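PDB 3A32: threonine--tRNA ligase catalytic subunit from Aeropyrum pernix, which probably catalyses the two-step attachment of threonine to tRNA(Thr), activating the amino acid with ATP, and binds one zinc ion per subunit. Local coordinates for residues A[131-136]-A[168-173]. Numbering follows the deposited sequence.
Sequences PLPFKV and IVPGGR
F134 and I168 form an antiparallel hydrogen-bonded pair, with two backbone bonds as evidence: F134 N to I168 O, 2.9 Å at 160°, and I168 N to F134 O, 2.9 Å at 167°. P133 CA adds a weaker, more bent CA-H...O contact to I168 O at 3.2 Å, beside the F134 amide bond.

Apolar contacts flank the pair and continue past the start of strand 134-143, through P133 and L132. I168 CD1 approaches the F134 ring obliquely, 4.4 Å from CD2. P133, preceded by a cis peptide bond, lays CB against V169 CB at 3.8 Å. L132 CB meets P170 CG at 3.8 Å and P170 CD at 3.9 Å; CD1, anti to CA (chi2 179°), also reaches P170 CG. An alanine in place of P170 would probably open a gap beside L132, whose CB and CD1 would lose the ring carbons they rest on.

P133 CG lies over one face of the R173 guanidinium, offset toward the rim; the closest approach is P133 CD to R173 NH1, 3.9 Å.

The pairing lies near the end of strand 159-170, two residues beyond the zinc ligand H166, in the class II catalytic sheet. Helix 112-126 packs F119 on F134 and I168, helix 174-191 covers P133 and V169, and strand 306-316 flanks 159-170.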
loop_
_atom_site.group_PDB
_atom_site.type_symbol
_atom_site.label_atom_id
_atom_site.label_comp_id
_atom_site.label_asym_id
_atom_site.label_seq_id
_atom_site.Cartn_x
_atom_site.Cartn_y
_atom_site.Cartn_z
ATOM N N PRO A 131 -11.370 7.134 22.284
ATOM C CA PRO A 131 -12.772 7.401 21.998
ATOM C C PRO A 131 -13.544 6.184 21.428
ATOM O O PRO A 131 -12.971 5.300 20.774
ATOM C CB PRO A 131 -12.718 8.546 20.970
ATOM C CG PRO A 131 -11.281 8.865 20.753
ATOM C CD PRO A 131 -10.480 7.730 21.270
ATOM N N LEU A 132 -14.832 6.137 21.722
ATOM C CA LEU A 132 -15.732 5.198 21.081
ATOM C C LEU A 132 -16.772 6.023 20.317
ATOM O O LEU A 132 -17.168 7.090 20.775
ATOM C CB LEU A 132 -16.414 4.314 22.131
ATOM C CG LEU A 132 -15.531 3.449 23.022
ATOM C CD1 LEU A 132 -16.352 2.647 24.045
ATOM C CD2 LEU A 132 -14.571 2.496 22.179
ATOM N N PRO A 133 -17.251 5.522 19.171
ATOM C CA PRO A 133 -16.849 4.225 18.579
ATOM C C PRO A 133 -15.351 4.165 18.153
ATOM O O PRO A 133 -14.740 5.185 17.764
ATOM C CB PRO A 133 -17.797 4.044 17.372
ATOM C CG PRO A 133 -18.518 5.351 17.197
ATOM C CD PRO A 133 -18.311 6.217 18.410
ATOM N N PHE A 134 -14.778 2.973 18.252
ATOM C CA PHE A 134 -13.404 2.733 17.817
ATOM C C PHE A 134 -13.515 2.027 16.482
ATOM O O PHE A 134 -14.143 0.960 16.384
ATOM C CB PHE A 134 -12.702 1.880 18.850
ATOM C CG PHE A 134 -11.372 1.357 18.427
ATOM C CD1 PHE A 134 -10.223 2.066 18.697
ATOM C CD2 PHE A 134 -11.266 0.101 17.822
ATOM C CE1 PHE A 134 -8.966 1.562 18.313
ATOM C CE2 PHE A 134 -10.031 -0.408 17.446
ATOM C CZ PHE A 134 -8.879 0.306 17.701
ATOM N N LYS A 135 -12.931 2.647 15.449
ATOM C CA LYS A 135 -13.046 2.171 14.080
ATOM C C LYS A 135 -11.679 2.009 13.536
ATOM O O LYS A 135 -10.881 2.952 13.586
ATOM C CB LYS A 135 -13.842 3.168 13.220
ATOM C CG LYS A 135 -15.156 3.629 13.889
ATOM C CD LYS A 135 -16.093 4.412 12.981
ATOM C CE LYS A 135 -15.346 5.313 11.978
ATOM N NZ LYS A 135 -16.235 6.422 11.457
ATOM N N VAL A 136 -11.397 0.799 13.031
ATOM C CA VAL A 136 -10.080 0.430 12.503
ATOM C C VAL A 136 -10.253 -0.183 11.071
ATOM O O VAL A 136 -11.050 -1.126 10.901
ATOM C CB VAL A 136 -9.342 -0.510 13.500
ATOM C CG1 VAL A 136 -10.139 -1.830 13.789
ATOM C CG2 VAL A 136 -7.976 -0.822 13.058
ATOM N N ILE A 168 -16.086 -1.015 17.166
ATOM C CA ILE A 168 -16.609 -1.251 18.516
ATOM C C ILE A 168 -17.418 -0.011 18.903
ATOM O O ILE A 168 -16.851 1.065 19.111
ATOM C CB ILE A 168 -15.442 -1.520 19.495
ATOM C CG1 ILE A 168 -14.681 -2.746 18.996
ATOM C CG2 ILE A 168 -15.944 -1.645 20.951
ATOM C CD1 ILE A 168 -13.450 -3.143 19.772
ATOM N N VAL A 169 -18.742 -0.159 18.940
ATOM C CA VAL A 169 -19.637 1.008 19.022
ATOM C C VAL A 169 -20.653 0.869 20.177
ATOM O O VAL A 169 -21.320 -0.167 20.257
ATOM C CB VAL A 169 -20.416 1.264 17.689
ATOM C CG1 VAL A 169 -21.000 0.028 17.136
ATOM C CG2 VAL A 169 -21.471 2.256 17.913
ATOM N N PRO A 170 -20.744 1.883 21.086
ATOM C CA PRO A 170 -21.733 1.795 22.181
ATOM C C PRO A 170 -23.129 1.799 21.629
ATOM O O PRO A 170 -23.349 2.311 20.527
ATOM C CB PRO A 170 -21.511 3.104 22.951
ATOM C CG PRO A 170 -20.098 3.476 22.661
ATOM C CD PRO A 170 -19.957 3.129 21.189
ATOM N N GLY A 171 -24.070 1.274 22.403
ATOM C CA GLY A 171 -25.488 1.297 22.059
ATOM C C GLY A 171 -26.050 2.616 21.553
ATOM O O GLY A 171 -26.861 2.628 20.619
ATOM N N GLY A 172 -25.632 3.732 22.142
ATOM C CA GLY A 172 -26.135 5.062 21.723
ATOM C C GLY A 172 -25.823 5.542 20.303
ATOM O O GLY A 172 -26.459 6.490 19.788
ATOM N N ARG A 173 -24.841 4.895 19.671
ATOM C CA ARG A 173 -24.313 5.364 18.400
ATOM C C ARG A 173 -24.444 4.277 17.288
ATOM O O ARG A 173 -24.098 4.512 16.141
ATOM C CB ARG A 173 -22.846 5.791 18.630
ATOM C CG ARG A 173 -22.624 7.182 19.391
ATOM C CD ARG A 173 -22.905 8.446 18.484
ATOM N NE ARG A 173 -22.729 8.173 17.036
ATOM C CZ ARG A 173 -21.628 8.437 16.302
ATOM N NH1 ARG A 173 -20.566 9.038 16.857
ATOM N NH2 ARG A 173 -21.585 8.112 14.991
#